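Local coordinates for CMP/dCMP-type deaminase domain-containing protein (Aspergillus oryzae RIB40, PDB 7DRY), which probably catalyses the deamination step of riboflavin biosynthesis, as a zinc-dependent enzyme with the cytidine deaminase (CDA) fold, at residues N59-Q64 with P101-S107; F26-A30 with M95-M99. All blocks are in the same frame, centred on the assembly; numbering follows the deposited sequence.

How the contacts relate
Along the chain the segments alternate: 26-30, 59-64, 95-99, then 101-107, so the two contacts interlock. Contact 2 joins strands 29-36 and 91-97 inside the sheet, with its centre about 4 Å from that of the chain; contact 1 places the start of helix 62-73 against the loop that follows strand 91-97. The contact centres are 11 Å apart, yet the two touch: Ala62 CB lies 3.3 Å from Val28 O, and Glu63 CD lies 3.7 Å from Val97 CG2. The zinc-bearing helix start therefore rests directly on the sheet, and a single residue separates 95-99 from 101-107, so the chain passes almost at once from the sheet to the metal loop.

Contact 1 of 2, residues N59-Q64 with P101-S107; sequences NTHAEQ and PCGKRLS. With ZN (zinc ion), chain B; SO4 (sulfate ion), chain C.
Gln64 OE1 is gripped by two donors that arrive from opposite faces of its amide plane: Arg105 NH2, across the contact at 3.1 Å, and His61 N at 2.9 Å. The amide thereby couples the guanidinium to the helix N-cap, which is His61 itself. This is the zinc site of the CDA fold, where His61 and Glu63 of the His-Ala-Glu motif face Cys102 and Pro101. His61 ND1 binds the zinc at 2.0 Å and Cys102 SG at 2.2 Å; Cys112, at the start of helix 112-117, adds a third protein ligand, and water 1 completes the set at a longer 2.5 Å from the zinc. The cysteine sulfur lies at the edge of the imidazole. One face of that ring is taken by Arg105, whose guanidinium stacks flat on it with centres 3.6 Å apart and planes 18° from parallel. A bend at chi3 (60°) folds the arginine end over the ring. Arg105 NH1 then donates to Asn59 O at 2.8 Å; the acceptor lies in the guanidinium plane, although the donor stands 47° out of the carbonyl plane. With NH1 and NH2 tied to separate acceptors, the guanidinium is held against rotation. The imidazole is fixed in the same way, by zinc on one nitrogen and by a bond from His61 NE2 to sulfate O1, 2.7 Å long and in the ring plane, on the other. The sulfate, probably from the crystallisation liquor, would offset the arginine charge, and Asn59 ND2 and Leu106 N each donate to it as well. Its atom O3 collects bonds from Arg105 NE, Ser107 N and Ser107 OG, plus a weak one from Arg105 NH1.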
# COMPACT_ATOMS: atom_id res chain seq x y z
N ASN A 59 1.91 -6.85 14.34
CA ASN A 59 1.75 -5.45 13.92
C ASN A 59 2.16 -5.34 12.46
O ASN A 59 3.28 -4.94 12.12
CB ASN A 59 2.59 -4.54 14.82
CG ASN A 59 2.40 -3.07 14.51
OD1 ASN A 59 1.56 -2.67 13.71
ND2 ASN A 59 3.19 -2.24 15.18
N THR A 60 1.25 -5.73 11.58
CA THR A 60 1.53 -5.80 10.15
C THR A 60 0.74 -4.73 9.39
O THR A 60 -0.44 -4.48 9.69
CB THR A 60 1.20 -7.18 9.58
OG1 THR A 60 -0.18 -7.51 9.85
CG2 THR A 60 2.11 -8.24 10.18
N HIS A 61 1.39 -4.12 8.41
CA HIS A 61 0.76 -3.12 7.56
C HIS A 61 0.14 -3.77 6.32
O HIS A 61 0.40 -4.92 6.00
CB HIS A 61 1.78 -2.07 7.15
CG HIS A 61 2.12 -1.11 8.24
ND1 HIS A 61 2.81 0.07 8.01
CD2 HIS A 61 1.89 -1.15 9.58
CE1 HIS A 61 2.97 0.71 9.16
NE2 HIS A 61 2.43 -0.01 10.12
N ALA A 62 -0.68 -2.99 5.60
CA ALA A 62 -1.39 -3.54 4.45
C ALA A 62 -0.44 -3.98 3.35
O ALA A 62 -0.59 -5.07 2.77
CB ALA A 62 -2.35 -2.49 3.89
N GLU A 63 0.53 -3.11 2.99
CA GLU A 63 1.45 -3.45 1.91
C GLU A 63 2.31 -4.63 2.30
O GLU A 63 2.62 -5.50 1.47
CB GLU A 63 2.33 -2.25 1.58
CG GLU A 63 1.57 -0.94 1.30
CD GLU A 63 1.40 -0.06 2.54
OE1 GLU A 63 0.70 -0.45 3.49
OE2 GLU A 63 1.96 1.04 2.56
N GLN A 64 2.71 -4.67 3.57
CA GLN A 64 3.43 -5.81 4.13
C GLN A 64 2.63 -7.09 3.97
O GLN A 64 3.15 -8.10 3.47
CB GLN A 64 3.69 -5.52 5.61
CG GLN A 64 4.39 -6.61 6.41
CD GLN A 64 4.63 -6.18 7.85
OE1 GLN A 64 4.09 -5.18 8.31
NE2 GLN A 64 5.45 -6.95 8.55
N PRO A 101 2.46 4.88 1.50
CA PRO A 101 3.31 3.89 2.17
C PRO A 101 4.30 4.54 3.13
O PRO A 101 4.91 5.57 2.83
CB PRO A 101 4.04 3.19 1.02
CG PRO A 101 3.82 4.06 -0.19
CD PRO A 101 2.53 4.78 0.03
N CYS A 102 4.46 3.93 4.30
CA CYS A 102 5.29 4.52 5.33
C CYS A 102 6.77 4.38 5.01
O CYS A 102 7.22 3.40 4.40
CB CYS A 102 4.99 3.92 6.71
SG CYS A 102 5.33 2.13 6.91
N GLY A 103 7.53 5.38 5.43
CA GLY A 103 8.98 5.34 5.30
C GLY A 103 9.68 5.24 6.63
O GLY A 103 10.91 5.12 6.70
N LYS A 104 8.89 5.29 7.71
CA LYS A 104 9.36 5.19 9.08
C LYS A 104 8.24 4.57 9.88
O LYS A 104 7.06 4.83 9.61
CB LYS A 104 9.70 6.58 9.64
CG LYS A 104 10.30 6.57 11.03
CD LYS A 104 11.22 7.76 11.25
CE LYS A 104 11.45 8.02 12.73
NZ LYS A 104 10.55 9.08 13.26
N ARG A 105 8.59 3.73 10.85
CA ARG A 105 7.61 3.09 11.72
C ARG A 105 8.00 3.28 13.17
O ARG A 105 9.19 3.39 13.49
CB ARG A 105 7.45 1.60 11.39
CG ARG A 105 6.75 1.35 10.07
CD ARG A 105 6.50 -0.13 9.80
NE ARG A 105 5.65 -0.73 10.83
CZ ARG A 105 5.11 -1.94 10.75
NH1 ARG A 105 4.36 -2.39 11.75
NH2 ARG A 105 5.31 -2.69 9.68
N LEU A 106 7.00 3.32 14.05
CA LEU A 106 7.26 3.46 15.47
C LEU A 106 7.87 2.18 16.04
O LEU A 106 8.76 2.24 16.90
CB LEU A 106 5.98 3.82 16.22
CG LEU A 106 5.63 5.30 16.12
CD1 LEU A 106 4.28 5.59 16.75
CD2 LEU A 106 6.72 6.10 16.77
N SER A 107 7.40 1.03 15.58
CA SER A 107 8.02 -0.23 15.92
C SER A 107 9.34 -0.38 15.17
O SER A 107 9.72 0.47 14.36
CB SER A 107 7.06 -1.37 15.59
OG SER A 107 6.89 -1.50 14.19
ZN ZN B . 3.60 0.87 6.31
S SO4 C . 3.93 1.17 13.69
O1 SO4 C . 2.94 0.85 12.65
O2 SO4 C . 3.33 0.87 14.98
O3 SO4 C . 5.11 0.34 13.50
O4 SO4 C . 4.24 2.58 13.53
O HOH W 1 1.72 2.51 5.88

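Contact 2 of 2, residues F26-A30 with M95-M99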
# COMPACT_ATOMS: atom_id res chain seq x y z
N PHE A 26 -3.58 1.67 11.98
CA PHE A 26 -4.13 2.43 10.87
C PHE A 26 -4.64 1.42 9.87
O PHE A 26 -3.86 0.67 9.27
CB PHE A 26 -3.06 3.34 10.25
CG PHE A 26 -2.77 4.56 11.08
CD1 PHE A 26 -1.98 4.48 12.22
CD2 PHE A 26 -3.30 5.79 10.72
CE1 PHE A 26 -1.73 5.61 12.99
CE2 PHE A 26 -3.05 6.92 11.49
CZ PHE A 26 -2.27 6.84 12.62
N ARG A 27 -5.96 1.37 9.72
CA ARG A 27 -6.63 0.35 8.92
C ARG A 27 -6.55 0.72 7.45
O ARG A 27 -7.20 1.68 7.01
CB ARG A 27 -8.07 0.20 9.39
CG ARG A 27 -8.15 -0.25 10.83
CD ARG A 27 -9.53 -0.00 11.38
NE ARG A 27 -10.49 -1.01 10.96
CZ ARG A 27 -11.69 -0.73 10.44
NH1 ARG A 27 -12.06 0.53 10.22
NH2 ARG A 27 -12.51 -1.72 10.14
N VAL A 28 -5.75 -0.04 6.70
CA VAL A 28 -5.38 0.28 5.33
C VAL A 28 -5.56 -0.99 4.50
O VAL A 28 -5.47 -2.11 5.02
CB VAL A 28 -3.93 0.81 5.30
CG1 VAL A 28 -3.42 1.02 3.88
CG2 VAL A 28 -3.82 2.12 6.07
N GLY A 29 -5.84 -0.81 3.21
CA GLY A 29 -5.93 -1.93 2.29
C GLY A 29 -5.04 -1.67 1.08
O GLY A 29 -4.82 -0.52 0.69
N ALA A 30 -4.55 -2.76 0.50
CA ALA A 30 -3.62 -2.67 -0.63
C ALA A 30 -3.94 -3.75 -1.65
O ALA A 30 -4.28 -4.88 -1.28
CB ALA A 30 -2.17 -2.86 -0.17
N MET A 95 0.92 -0.94 -7.27
CA MET A 95 0.23 -1.16 -6.01
C MET A 95 -0.67 0.02 -5.69
O MET A 95 -0.23 1.17 -5.70
CB MET A 95 1.21 -1.41 -4.86
CG MET A 95 0.49 -1.79 -3.58
SD MET A 95 1.57 -2.06 -2.16
CE MET A 95 2.12 -3.74 -2.50
N TYR A 96 -1.94 -0.28 -5.44
CA TYR A 96 -2.88 0.67 -4.87
C TYR A 96 -2.94 0.47 -3.36
O TYR A 96 -2.90 -0.67 -2.88
CB TYR A 96 -4.28 0.44 -5.45
CG TYR A 96 -4.40 0.80 -6.90
CD1 TYR A 96 -4.13 -0.14 -7.91
CD2 TYR A 96 -4.81 2.08 -7.29
CE1 TYR A 96 -4.24 0.20 -9.25
CE2 TYR A 96 -4.92 2.42 -8.63
CZ TYR A 96 -4.64 1.48 -9.61
OH TYR A 96 -4.76 1.82 -10.93
N VAL A 97 -2.99 1.57 -2.62
CA VAL A 97 -3.05 1.49 -1.17
C VAL A 97 -3.77 2.74 -0.68
O VAL A 97 -3.60 3.81 -1.26
CB VAL A 97 -1.63 1.31 -0.58
CG1 VAL A 97 -0.71 2.42 -1.03
CG2 VAL A 97 -1.65 1.22 0.92
N THR A 98 -4.61 2.61 0.35
CA THR A 98 -5.44 3.76 0.70
C THR A 98 -4.58 4.93 1.19
O THR A 98 -4.85 6.08 0.83
CB THR A 98 -6.55 3.42 1.70
OG1 THR A 98 -5.98 2.89 2.90
CG2 THR A 98 -7.54 2.43 1.10
N MET A 99 -3.54 4.66 1.98
CA MET A 99 -2.69 5.70 2.52
C MET A 99 -1.27 5.58 1.97
O MET A 99 -0.85 4.50 1.53
CB MET A 99 -2.66 5.63 4.05
CG MET A 99 -4.05 5.78 4.70
SD MET A 99 -4.00 5.92 6.48
CE MET A 99 -3.38 7.59 6.70
O HOH W 2 -7.78 3.40 4.96
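Phe26 meets Met99 through its ring atom CD2, 4.3 Å from Met99 SD, while Phe140 and His175, beyond the two segments, form edge-to-face pairs with the same ring. The other flat group, the phenol of Tyr96, is turned out of the contact: it stacks with Tyr8 and Tyr131, and its hydroxyl is hydrogen-bonded to His5 and Arg35. Between them Val28 fills the interface with both branches. Its CG1, set anti to the backbone N (chi1 174°), presses on Val97 CG2 at a tight 3.5 Å and also touches Thr98 OG1, whereas Val28 CG2 rests on Met99 SD. The backbones run antiparallel, with Ala30 and Val97 forming a non-hydrogen-bonded pair whose CA atoms are 4.2 Å apart. Thr98 N donates to Gly29 O at 3.2 Å, and that oxygen also receives a CA-H contact from Val97. A second such contact joins Ala30 CA to Tyr96 O at 3.1 Å. Gly29 N, by contrast, is buried with no partner in the model. Where the chain turns a corner at Thr98 and Met99, water 2 bridges the segments, donating to Arg27 O at 2.7 Å and accepting from Thr98 OG1 at 2.8 Å. In the mixed sheet of the CDA fold, strand 29-36 lies between strands 46-52 and 91-97; helix 62-73 packs on Val28, Met95 and Val97, and helix 164-171 on Thr98 and Met99.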